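Local atomic coordinates of trehalose-6-phosphate phosphatase-related protein (Thermoplasma acidophilum, PDB entry 1U02), a protein that removes the phosphate from trehalose 6-phosphate to give free trehalose, using magnesium, and more weakly hydrolyses para-nitrophenyl phosphate. Residues R97-D102 against P128-R133; R107-N112 against L116-L121; A205-A210 against R216-F221. All coordinates share one frame; numbering follows the deposited sequence.

Interaction 1 of 3, residues R97-D102 against P128-R133; sequences RSWVSD and PKLRSR
Trp99, in the short helix 99-102, lays its indole against Leu130 and Arg133 of helix 127-141, joining two helices that pack beside the four-stranded antiparallel sheet, the smaller of the two sheets in this HAD-family phosphatase. CB of Trp99 is directed at the long helix, and the residue is buried, as is Leu130. At the benzene end, CE3 of Trp99 lies 3.7 Å from CD1 of Leu130, a plain apolar touch. Ile134 and Ile137, further along helix 127-141, also pack on the indole.

Arg133 runs over one face of the same ring system. Its chain is extended from CG to NE and runs antiparallel to the tryptophan side chain, so successive parts of it meet successive parts of the ring. CB of Arg133 is 3.6 Å from CH2 of Trp99, its CD makes a CH-pi contact with the six-membered ring, and CZ sits 5.0 Å from the centroid of the five-membered ring as a cation-pi partner. The guanidinium is tilted, its plane 66° from that of the indole, and NH1 is the nitrogen that comes closest to the ring.

Three residues on, Asp102 brings OD2 to the edge of the guanidinium, in its plane, with the carboxylate turned 76° from that plane. The salt bridge is a long one, with a single weak hydrogen bond from Arg133 NH1 to Asp102 OD2 at 3.5 Å.

Interaction 2 of 3, residues R107-N112 against L116-L121; sequences RIYRKN and LYHLGL
Arg107 and His118, like Tyr109 and Leu116, face each other as antiparallel hydrogen-bonded pairs, with Ile108 and Tyr117 as the non-hydrogen-bonded pair between them; the axes of the two short strand segments approach to 4.8 Å, at 159° between their N-to-C directions. Four nearly straight backbone bonds join the strands, the shortest from His118 N to Arg107 O at 2.8 Å.

On the face of Ile108 and Tyr117, the isoleucine lies alongside the ring, CG1 of Ile108 being 3.7 Å from CD1 of Tyr117. Helices 86-96 and 127-141 cover this side.

The other face carries Arg107, Tyr109, Leu116 and His118. CD2 of Tyr109 meets CD2 of Leu116 at 3.7 Å, while CB of His118 comes to the edge of the tyrosine ring; the phenol OH is held by Glu20. The bend of the Arg107 chain at chi3 (-66°) turns the guanidinium to the neighbouring His118, placing NH2 over the centre of the imidazole, 3.3 Å above its plane. CD1 of Leu121 covers one guanidinium face, and NH1 and NH2 are bound by Asn18 and Met17 O.

In the ring plane, ND1 of His118 accepts a bond from Gly120 N at 2.9 Å, which restrains the rotation of the imidazole. A water links Arg107 NE, His118 O and Leu121 N where the strands part.

The arrangement is a beta hairpin at the edge of the four-stranded antiparallel sheet, consistent with the cap domain of a HAD phosphatase; Lys111, paired with Glu51, lies about 7 Å from the magnesium ligand Asp9 between side chains.

Interaction 3 of 3, residues A205-A210 against R216-F221; sequences AKFHVA and RKILKF
Ile218, on helix 212-229, meets both Phe207 and Val209 of strand 207-209, the outermost strand on one side of the large mixed sheet in the HAD core. The strand residues are two apart, so both side chains leave the same side of the strand, and both point toward the helix.

The isoleucine divides its longer branch between them. With CG1 anti to the carbonyl carbon (chi1 -76°) and a second turn at chi2 of -63°, the side chain is folded rather than extended. Its terminal methyl CD1 then lies 3.8 Å from CE2 of Phe207. The methylene behind it does double duty: CG1 of Ile218 is 4.0 Å from CE2 of Phe207 and 4.0 Å from CG1 of Val209.

Phe207 and Ile218 reach for each other from strand and helix. CG of Phe207 is anti to the backbone N (chi1 -164°), which carries the ring out from the strand so that the far carbons, CE2 and CZ, make the contact; CD1 of Ile218 approaches them obliquely. Val209 meets the isoleucine through CG1 and is the buried member of the trio. Its backbone is bonded to Lys197 and Gly199, and its side chain also packs on Val198 of the neighbouring strand 194-198.

Only about 90 Å² is buried in all, and no hydrogen bond crosses between the segments. The chemistry is therefore wholly apolar: strand and helix are fitted together here by three hydrocarbon side chains, while the strand is also tied to the sheet by its backbone bonds.

In the fold
Interactions 1 and 2 form one packed region, their centres 11 Å apart. Helix 99-102 leads into strand 107-111, and strand 114-118 leads to helix 127-141, so the hairpin of interaction 2 lies in the chain between the two helices of interaction 1. They touch: Val100 CG1 is 3.7 Å from Ile108 CD1, and Leu130 CD2 is 3.8 Å from Leu119 CG. Interaction 3 stands across the molecule, its centre 30 Å from that of interaction 2 and 39 Å from that of interaction 1. The magnesium site of Asp7, Asp9 and Asp179 lies between: by side chains, Lys111 is about 7 Å from Asp9 and Val209 about 8 Å from Asp179 and 12 Å from the ion.

Interaction 1 of 3, residues R97-D102 against P128-R133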
loop_
_atom_site.group_PDB
_atom_site.type_symbol
_atom_site.label_atom_id
_atom_site.label_comp_id
_atom_site.label_asym_id
_atom_site.label_seq_id
_atom_site.Cartn_x
_atom_site.Cartn_y
_atom_site.Cartn_z
ATOM N N ARG A 97 18.990 -9.263 -8.211
ATOM C CA ARG A 97 19.219 -7.925 -8.759
ATOM C C ARG A 97 19.792 -7.917 -10.177
ATOM O O ARG A 97 19.526 -6.998 -10.948
ATOM C CB ARG A 97 20.133 -7.107 -7.839
ATOM C CG ARG A 97 21.587 -7.531 -7.855
ATOM C CD ARG A 97 22.412 -6.663 -6.913
ATOM N NE ARG A 97 23.808 -7.081 -6.865
ATOM C CZ ARG A 97 24.666 -6.950 -7.871
ATOM N NH1 ARG A 97 24.277 -6.404 -9.017
ATOM N NH2 ARG A 97 25.916 -7.369 -7.731
ATOM N N SER A 98 20.562 -8.943 -10.522
ATOM C CA SER A 98 21.163 -9.015 -11.849
ATOM C C SER A 98 20.150 -9.278 -12.965
ATOM O O SER A 98 20.482 -9.159 -14.146
ATOM C CB SER A 98 22.247 -10.098 -11.887
ATOM O OG SER A 98 21.670 -11.387 -11.795
ATOM N N TRP A 99 18.918 -9.627 -12.605
ATOM C CA TRP A 99 17.904 -9.900 -13.616
ATOM C C TRP A 99 17.550 -8.671 -14.446
ATOM O O TRP A 99 16.945 -8.792 -15.513
ATOM C CB TRP A 99 16.637 -10.469 -12.974
ATOM C CG TRP A 99 16.831 -11.827 -12.346
ATOM C CD1 TRP A 99 17.966 -12.587 -12.361
ATOM C CD2 TRP A 99 15.859 -12.571 -11.606
ATOM N NE1 TRP A 99 17.759 -13.759 -11.672
ATOM C CE2 TRP A 99 16.473 -13.774 -11.198
ATOM C CE3 TRP A 99 14.524 -12.336 -11.242
ATOM C CZ2 TRP A 99 15.795 -14.744 -10.446
ATOM C CZ3 TRP A 99 13.850 -13.302 -10.492
ATOM C CH2 TRP A 99 14.489 -14.487 -10.105
ATOM N N VAL A 100 17.916 -7.488 -13.960
ATOM C CA VAL A 100 17.639 -6.269 -14.709
ATOM C C VAL A 100 18.379 -6.299 -16.052
ATOM O O VAL A 100 17.960 -5.655 -17.009
ATOM C CB VAL A 100 18.054 -4.994 -13.933
ATOM C CG1 VAL A 100 17.225 -4.871 -12.659
ATOM C CG2 VAL A 100 19.540 -5.033 -13.596
ATOM N N SER A 101 19.480 -7.040 -16.119
ATOM C CA SER A 101 20.230 -7.138 -17.368
ATOM C C SER A 101 19.740 -8.344 -18.178
ATOM O O SER A 101 19.769 -8.327 -19.407
ATOM C CB SER A 101 21.740 -7.240 -17.098
ATOM O OG SER A 101 22.069 -8.382 -16.329
ATOM N N ASP A 102 19.270 -9.382 -17.490
ATOM C CA ASP A 102 18.758 -10.562 -18.182
ATOM C C ASP A 102 17.449 -10.222 -18.898
ATOM O O ASP A 102 17.156 -10.750 -19.973
ATOM C CB ASP A 102 18.518 -11.711 -17.197
ATOM C CG ASP A 102 19.789 -12.162 -16.501
ATOM O OD1 ASP A 102 20.866 -12.140 -17.136
ATOM O OD2 ASP A 102 19.709 -12.557 -15.321
ATOM N N PRO A 128 6.698 -14.789 -19.148
ATOM C CA PRO A 128 6.372 -16.075 -18.521
ATOM C C PRO A 128 7.617 -16.680 -17.860
ATOM O O PRO A 128 7.542 -17.266 -16.778
ATOM C CB PRO A 128 5.868 -16.911 -19.695
ATOM C CG PRO A 128 5.188 -15.874 -20.558
ATOM C CD PRO A 128 6.193 -14.732 -20.532
ATOM N N LYS A 129 8.763 -16.520 -18.518
ATOM C CA LYS A 129 10.027 -17.034 -18.004
ATOM C C LYS A 129 10.396 -16.341 -16.695
ATOM O O LYS A 129 10.786 -16.990 -15.725
ATOM C CB LYS A 129 11.138 -16.815 -19.036
ATOM C CG LYS A 129 12.512 -17.252 -18.571
ATOM C CD LYS A 129 13.577 -16.880 -19.591
ATOM C CE LYS A 129 14.951 -17.371 -19.161
ATOM N NZ LYS A 129 15.012 -18.862 -19.060
ATOM N N LEU A 130 10.273 -15.016 -16.672
ATOM C CA LEU A 130 10.592 -14.254 -15.472
ATOM C C LEU A 130 9.663 -14.658 -14.339
ATOM O O LEU A 130 10.096 -14.847 -13.207
ATOM C CB LEU A 130 10.443 -12.751 -15.729
ATOM C CG LEU A 130 10.642 -11.866 -14.492
ATOM C CD1 LEU A 130 12.066 -12.006 -13.962
ATOM C CD2 LEU A 130 10.349 -10.421 -14.858
ATOM N N ARG A 131 8.381 -14.787 -14.650
ATOM C CA ARG A 131 7.404 -15.168 -13.647
ATOM C C ARG A 131 7.789 -16.479 -12.972
ATOM O O ARG A 131 7.726 -16.591 -11.746
ATOM C CB ARG A 131 6.013 -15.293 -14.280
ATOM C CG ARG A 131 4.922 -15.704 -13.303
ATOM C CD ARG A 131 3.561 -15.801 -13.987
ATOM N NE ARG A 131 2.524 -16.286 -13.072
ATOM C CZ ARG A 131 1.245 -16.454 -13.401
ATOM N NH1 ARG A 131 0.828 -16.179 -14.630
ATOM N NH2 ARG A 131 0.380 -16.899 -12.497
ATOM N N SER A 132 8.201 -17.466 -13.767
ATOM C CA SER A 132 8.585 -18.763 -13.220
ATOM C C SER A 132 9.834 -18.643 -12.347
ATOM O O SER A 132 9.959 -19.349 -11.346
ATOM C CB SER A 132 8.828 -19.779 -14.347
ATOM O OG SER A 132 9.979 -19.453 -15.108
ATOM N N ARG A 133 10.753 -17.753 -12.722
ATOM C CA ARG A 133 11.971 -17.552 -11.930
ATOM C C ARG A 133 11.613 -16.971 -10.572
ATOM O O ARG A 133 12.147 -17.385 -9.547
ATOM C CB ARG A 133 12.941 -16.581 -12.614
ATOM C CG ARG A 133 13.707 -17.126 -13.802
ATOM C CD ARG A 133 14.838 -16.156 -14.147
ATOM N NE ARG A 133 15.594 -16.541 -15.333
ATOM C CZ ARG A 133 16.646 -15.872 -15.796
ATOM N NH1 ARG A 133 17.073 -14.781 -15.168
ATOM N NH2 ARG A 133 17.274 -16.293 -16.886
#

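Interaction 2 of 3, residues R107-N112 against L116-L121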
loop_
_atom_site.group_PDB
_atom_site.type_symbol
_atom_site.label_atom_id
_atom_site.label_comp_id
_atom_site.label_asym_id
_atom_site.label_seq_id
_atom_site.Cartn_x
_atom_site.Cartn_y
_atom_site.Cartn_z
ATOM N N ARG A 107 12.433 -3.651 -13.751
ATOM C CA ARG A 107 12.877 -2.770 -12.674
ATOM C C ARG A 107 12.648 -3.517 -11.364
ATOM O O ARG A 107 11.618 -4.174 -11.185
ATOM C CB ARG A 107 12.085 -1.459 -12.693
ATOM C CG ARG A 107 12.499 -0.518 -13.824
ATOM C CD ARG A 107 11.594 0.704 -13.903
ATOM N NE ARG A 107 10.229 0.346 -14.277
ATOM C CZ ARG A 107 9.234 1.220 -14.401
ATOM N NH1 ARG A 107 9.454 2.513 -14.173
ATOM N NH2 ARG A 107 8.025 0.804 -14.761
ATOM N N ILE A 108 13.612 -3.434 -10.458
ATOM C CA ILE A 108 13.505 -4.125 -9.180
ATOM C C ILE A 108 13.583 -3.108 -8.046
ATOM O O ILE A 108 14.558 -2.373 -7.922
ATOM C CB ILE A 108 14.632 -5.183 -9.041
ATOM C CG1 ILE A 108 14.488 -6.235 -10.147
ATOM C CG2 ILE A 108 14.555 -5.876 -7.685
ATOM C CD1 ILE A 108 15.638 -7.234 -10.223
ATOM N N TYR A 109 12.536 -3.061 -7.236
ATOM C CA TYR A 109 12.474 -2.132 -6.118
ATOM C C TYR A 109 12.679 -2.905 -4.827
ATOM O O TYR A 109 11.837 -3.709 -4.426
ATOM C CB TYR A 109 11.124 -1.425 -6.113
ATOM C CG TYR A 109 10.894 -0.601 -7.358
ATOM C CD1 TYR A 109 11.251 0.744 -7.403
ATOM C CD2 TYR A 109 10.320 -1.168 -8.492
ATOM C CE1 TYR A 109 11.037 1.512 -8.551
ATOM C CE2 TYR A 109 10.100 -0.410 -9.646
ATOM C CZ TYR A 109 10.459 0.927 -9.668
ATOM O OH TYR A 109 10.236 1.679 -10.808
ATOM N N ARG A 110 13.815 -2.655 -4.190
ATOM C CA ARG A 110 14.176 -3.322 -2.953
ATOM C C ARG A 110 13.603 -2.642 -1.721
ATOM O O ARG A 110 13.632 -1.419 -1.609
ATOM C CB ARG A 110 15.701 -3.383 -2.830
ATOM C CG ARG A 110 16.196 -3.987 -1.534
ATOM C CD ARG A 110 17.708 -3.888 -1.447
ATOM N NE ARG A 110 18.246 -4.627 -0.311
ATOM C CZ ARG A 110 19.544 -4.802 -0.083
ATOM N NH1 ARG A 110 20.441 -4.287 -0.918
ATOM N NH2 ARG A 110 19.946 -5.494 0.976
ATOM N N LYS A 111 13.080 -3.449 -0.801
ATOM C CA LYS A 111 12.528 -2.948 0.454
ATOM C C LYS A 111 12.923 -3.953 1.534
ATOM O O LYS A 111 13.225 -5.103 1.225
ATOM C CB LYS A 111 11.008 -2.819 0.350
ATOM C CG LYS A 111 10.611 -1.892 -0.787
ATOM C CD LYS A 111 9.139 -1.860 -1.072
ATOM C CE LYS A 111 8.905 -1.080 -2.361
ATOM N NZ LYS A 111 7.488 -0.733 -2.578
ATOM N N ASN A 112 12.927 -3.531 2.794
ATOM C CA ASN A 112 13.321 -4.439 3.867
ATOM C C ASN A 112 12.478 -5.708 3.972
ATOM O O ASN A 112 12.998 -6.770 4.323
ATOM C CB ASN A 112 13.319 -3.713 5.214
ATOM C CG ASN A 112 14.354 -2.613 5.277
ATOM O OD1 ASN A 112 15.436 -2.740 4.711
ATOM N ND2 ASN A 112 14.034 -1.532 5.980
ATOM N N LEU A 116 9.879 -5.869 -5.109
ATOM C CA LEU A 116 8.872 -5.696 -6.137
ATOM C C LEU A 116 9.502 -5.681 -7.527
ATOM O O LEU A 116 10.432 -4.916 -7.790
ATOM C CB LEU A 116 8.106 -4.394 -5.861
ATOM C CG LEU A 116 6.906 -3.988 -6.722
ATOM C CD1 LEU A 116 6.025 -3.016 -5.942
ATOM C CD2 LEU A 116 7.396 -3.355 -8.008
ATOM N N TYR A 117 9.006 -6.549 -8.401
ATOM C CA TYR A 117 9.502 -6.629 -9.766
ATOM C C TYR A 117 8.467 -5.942 -10.653
ATOM O O TYR A 117 7.306 -6.364 -10.702
ATOM C CB TYR A 117 9.680 -8.098 -10.175
ATOM C CG TYR A 117 10.644 -8.852 -9.281
ATOM C CD1 TYR A 117 12.004 -8.929 -9.588
ATOM C CD2 TYR A 117 10.204 -9.436 -8.098
ATOM C CE1 TYR A 117 12.904 -9.570 -8.731
ATOM C CE2 TYR A 117 11.089 -10.078 -7.234
ATOM C CZ TYR A 117 12.434 -10.142 -7.551
ATOM O OH TYR A 117 13.298 -10.774 -6.688
ATOM N N HIS A 118 8.878 -4.869 -11.326
ATOM C CA HIS A 118 7.970 -4.130 -12.198
ATOM C C HIS A 118 8.263 -4.518 -13.641
ATOM O O HIS A 118 9.370 -4.309 -14.142
ATOM C CB HIS A 118 8.154 -2.619 -12.019
ATOM C CG HIS A 118 6.974 -1.806 -12.462
ATOM N ND1 HIS A 118 6.403 -1.934 -13.712
ATOM C CD2 HIS A 118 6.246 -0.865 -11.814
ATOM C CE1 HIS A 118 5.373 -1.111 -13.812
ATOM N NE2 HIS A 118 5.256 -0.452 -12.672
ATOM N N LEU A 119 7.266 -5.088 -14.307
ATOM C CA LEU A 119 7.436 -5.523 -15.688
ATOM C C LEU A 119 6.930 -4.515 -16.711
ATOM O O LEU A 119 6.889 -4.808 -17.898
ATOM C CB LEU A 119 6.725 -6.868 -15.907
ATOM C CG LEU A 119 7.369 -8.114 -15.277
ATOM C CD1 LEU A 119 7.392 -7.983 -13.764
ATOM C CD2 LEU A 119 6.593 -9.364 -15.694
ATOM N N GLY A 120 6.561 -3.327 -16.250
ATOM C CA GLY A 120 6.036 -2.310 -17.142
ATOM C C GLY A 120 6.838 -1.953 -18.384
ATOM O O GLY A 120 6.272 -1.814 -19.468
ATOM N N LEU A 121 8.149 -1.810 -18.247
ATOM C CA LEU A 121 8.985 -1.429 -19.385
ATOM C C LEU A 121 9.592 -2.619 -20.101
ATOM O O LEU A 121 10.296 -2.467 -21.096
ATOM C CB LEU A 121 10.109 -0.511 -18.910
ATOM C CG LEU A 121 9.690 0.736 -18.126
ATOM C CD1 LEU A 121 10.939 1.458 -17.634
ATOM C CD2 LEU A 121 8.849 1.641 -19.005
HETATM O O HOH W 1 9.707 -2.221 -15.820
#

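Interaction 3 of 3, residues A205-A210 against R216-F221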
loop_
_atom_site.group_PDB
_atom_site.type_symbol
_atom_site.label_atom_id
_atom_site.label_comp_id
_atom_site.label_asym_id
_atom_site.label_seq_id
_atom_site.Cartn_x
_atom_site.Cartn_y
_atom_site.Cartn_z
ATOM N N ALA A 205 -18.176 -1.500 -1.763
ATOM C CA ALA A 205 -17.947 -0.344 -0.912
ATOM C C ALA A 205 -19.248 0.439 -0.781
ATOM O O ALA A 205 -20.081 0.428 -1.686
ATOM C CB ALA A 205 -16.857 0.542 -1.516
ATOM N N LYS A 206 -19.427 1.119 0.344
ATOM C CA LYS A 206 -20.638 1.899 0.560
ATOM C C LYS A 206 -20.670 3.175 -0.274
ATOM O O LYS A 206 -21.744 3.641 -0.663
ATOM C CB LYS A 206 -20.786 2.234 2.044
ATOM C CG LYS A 206 -20.970 1.000 2.906
ATOM C CD LYS A 206 -21.125 1.339 4.374
ATOM C CE LYS A 206 -21.254 0.064 5.194
ATOM N NZ LYS A 206 -21.259 0.352 6.648
ATOM N N PHE A 207 -19.494 3.731 -0.558
ATOM C CA PHE A 207 -19.387 4.954 -1.348
ATOM C C PHE A 207 -18.370 4.722 -2.460
ATOM O O PHE A 207 -17.416 3.958 -2.290
ATOM C CB PHE A 207 -18.931 6.111 -0.460
ATOM C CG PHE A 207 -19.145 7.469 -1.066
ATOM C CD1 PHE A 207 -20.435 7.937 -1.325
ATOM C CD2 PHE A 207 -18.062 8.297 -1.347
ATOM C CE1 PHE A 207 -20.641 9.215 -1.853
ATOM C CE2 PHE A 207 -18.254 9.578 -1.876
ATOM C CZ PHE A 207 -19.545 10.038 -2.129
ATOM N N HIS A 208 -18.565 5.382 -3.595
ATOM C CA HIS A 208 -17.653 5.194 -4.713
ATOM C C HIS A 208 -17.257 6.507 -5.373
ATOM O O HIS A 208 -18.115 7.339 -5.660
ATOM C CB HIS A 208 -18.305 4.272 -5.750
ATOM C CG HIS A 208 -17.429 3.956 -6.921
ATOM N ND1 HIS A 208 -17.009 4.915 -7.821
ATOM C CD2 HIS A 208 -16.882 2.789 -7.334
ATOM C CE1 HIS A 208 -16.241 4.350 -8.734
ATOM N NE2 HIS A 208 -16.147 3.060 -8.463
ATOM N N VAL A 209 -15.956 6.692 -5.603
ATOM C CA VAL A 209 -15.445 7.896 -6.265
ATOM C C VAL A 209 -14.657 7.506 -7.524
ATOM O O VAL A 209 -14.165 6.380 -7.638
ATOM C CB VAL A 209 -14.553 8.745 -5.318
ATOM C CG1 VAL A 209 -15.410 9.339 -4.214
ATOM C CG2 VAL A 209 -13.426 7.900 -4.728
ATOM N N ALA A 210 -14.547 8.438 -8.466
ATOM C CA ALA A 210 -13.874 8.183 -9.741
ATOM C C ALA A 210 -12.357 8.013 -9.727
ATOM O O ALA A 210 -11.831 7.088 -10.347
ATOM C CB ALA A 210 -14.250 9.272 -10.739
ATOM N N ARG A 216 -9.597 13.068 -2.968
ATOM C CA ARG A 216 -9.037 14.190 -2.224
ATOM C C ARG A 216 -10.125 15.208 -1.894
ATOM O O ARG A 216 -10.120 15.820 -0.825
ATOM C CB ARG A 216 -7.942 14.877 -3.032
ATOM C CG ARG A 216 -6.673 14.060 -3.180
ATOM C CD ARG A 216 -5.563 14.895 -3.787
ATOM N NE ARG A 216 -4.337 14.129 -3.972
ATOM C CZ ARG A 216 -3.206 14.646 -4.440
ATOM N NH1 ARG A 216 -3.156 15.929 -4.767
ATOM N NH2 ARG A 216 -2.125 13.886 -4.581
ATOM N N LYS A 217 -11.057 15.379 -2.826
ATOM C CA LYS A 217 -12.146 16.331 -2.657
ATOM C C LYS A 217 -13.046 15.917 -1.501
ATOM O O LYS A 217 -13.523 16.760 -0.747
ATOM C CB LYS A 217 -12.958 16.425 -3.949
ATOM C CG LYS A 217 -13.866 17.633 -4.019
ATOM C CD LYS A 217 -14.541 17.737 -5.380
ATOM C CE LYS A 217 -15.322 19.033 -5.503
ATOM N NZ LYS A 217 -15.950 19.180 -6.843
ATOM N N ILE A 218 -13.279 14.616 -1.366
ATOM C CA ILE A 218 -14.111 14.105 -0.285
ATOM C C ILE A 218 -13.419 14.361 1.056
ATOM O O ILE A 218 -14.062 14.772 2.029
ATOM C CB ILE A 218 -14.378 12.592 -0.455
ATOM C CG1 ILE A 218 -15.418 12.374 -1.557
ATOM C CG2 ILE A 218 -14.856 11.984 0.856
ATOM C CD1 ILE A 218 -16.779 12.977 -1.247
ATOM N N LEU A 219 -12.109 14.126 1.098
ATOM C CA LEU A 219 -11.337 14.348 2.318
ATOM C C LEU A 219 -11.338 15.841 2.645
ATOM O O LEU A 219 -11.424 16.239 3.810
ATOM C CB LEU A 219 -9.895 13.851 2.138
ATOM C CG LEU A 219 -9.700 12.354 1.872
ATOM C CD1 LEU A 219 -8.210 12.046 1.745
ATOM C CD2 LEU A 219 -10.305 11.547 3.009
ATOM N N LYS A 220 -11.235 16.659 1.604
ATOM C CA LYS A 220 -11.251 18.109 1.746
ATOM C C LYS A 220 -12.569 18.518 2.412
ATOM O O LYS A 220 -12.591 19.340 3.322
ATOM C CB LYS A 220 -11.147 18.756 0.362
ATOM C CG LYS A 220 -11.311 20.273 0.334
ATOM C CD LYS A 220 -11.624 20.751 -1.084
ATOM C CE LYS A 220 -11.563 22.266 -1.207
ATOM N NZ LYS A 220 -10.170 22.781 -1.070
ATOM N N PHE A 221 -13.664 17.921 1.952
ATOM C CA PHE A 221 -14.986 18.214 2.489
ATOM C C PHE A 221 -15.136 17.788 3.949
ATOM O O PHE A 221 -15.663 18.541 4.774
ATOM C CB PHE A 221 -16.058 17.524 1.647
ATOM C CG PHE A 221 -17.454 17.947 1.986
ATOM C CD1 PHE A 221 -17.890 19.241 1.700
ATOM C CD2 PHE A 221 -18.332 17.060 2.607
ATOM C CE1 PHE A 221 -19.186 19.649 2.026
ATOM C CE2 PHE A 221 -19.629 17.458 2.939
ATOM C CZ PHE A 221 -20.055 18.753 2.648
#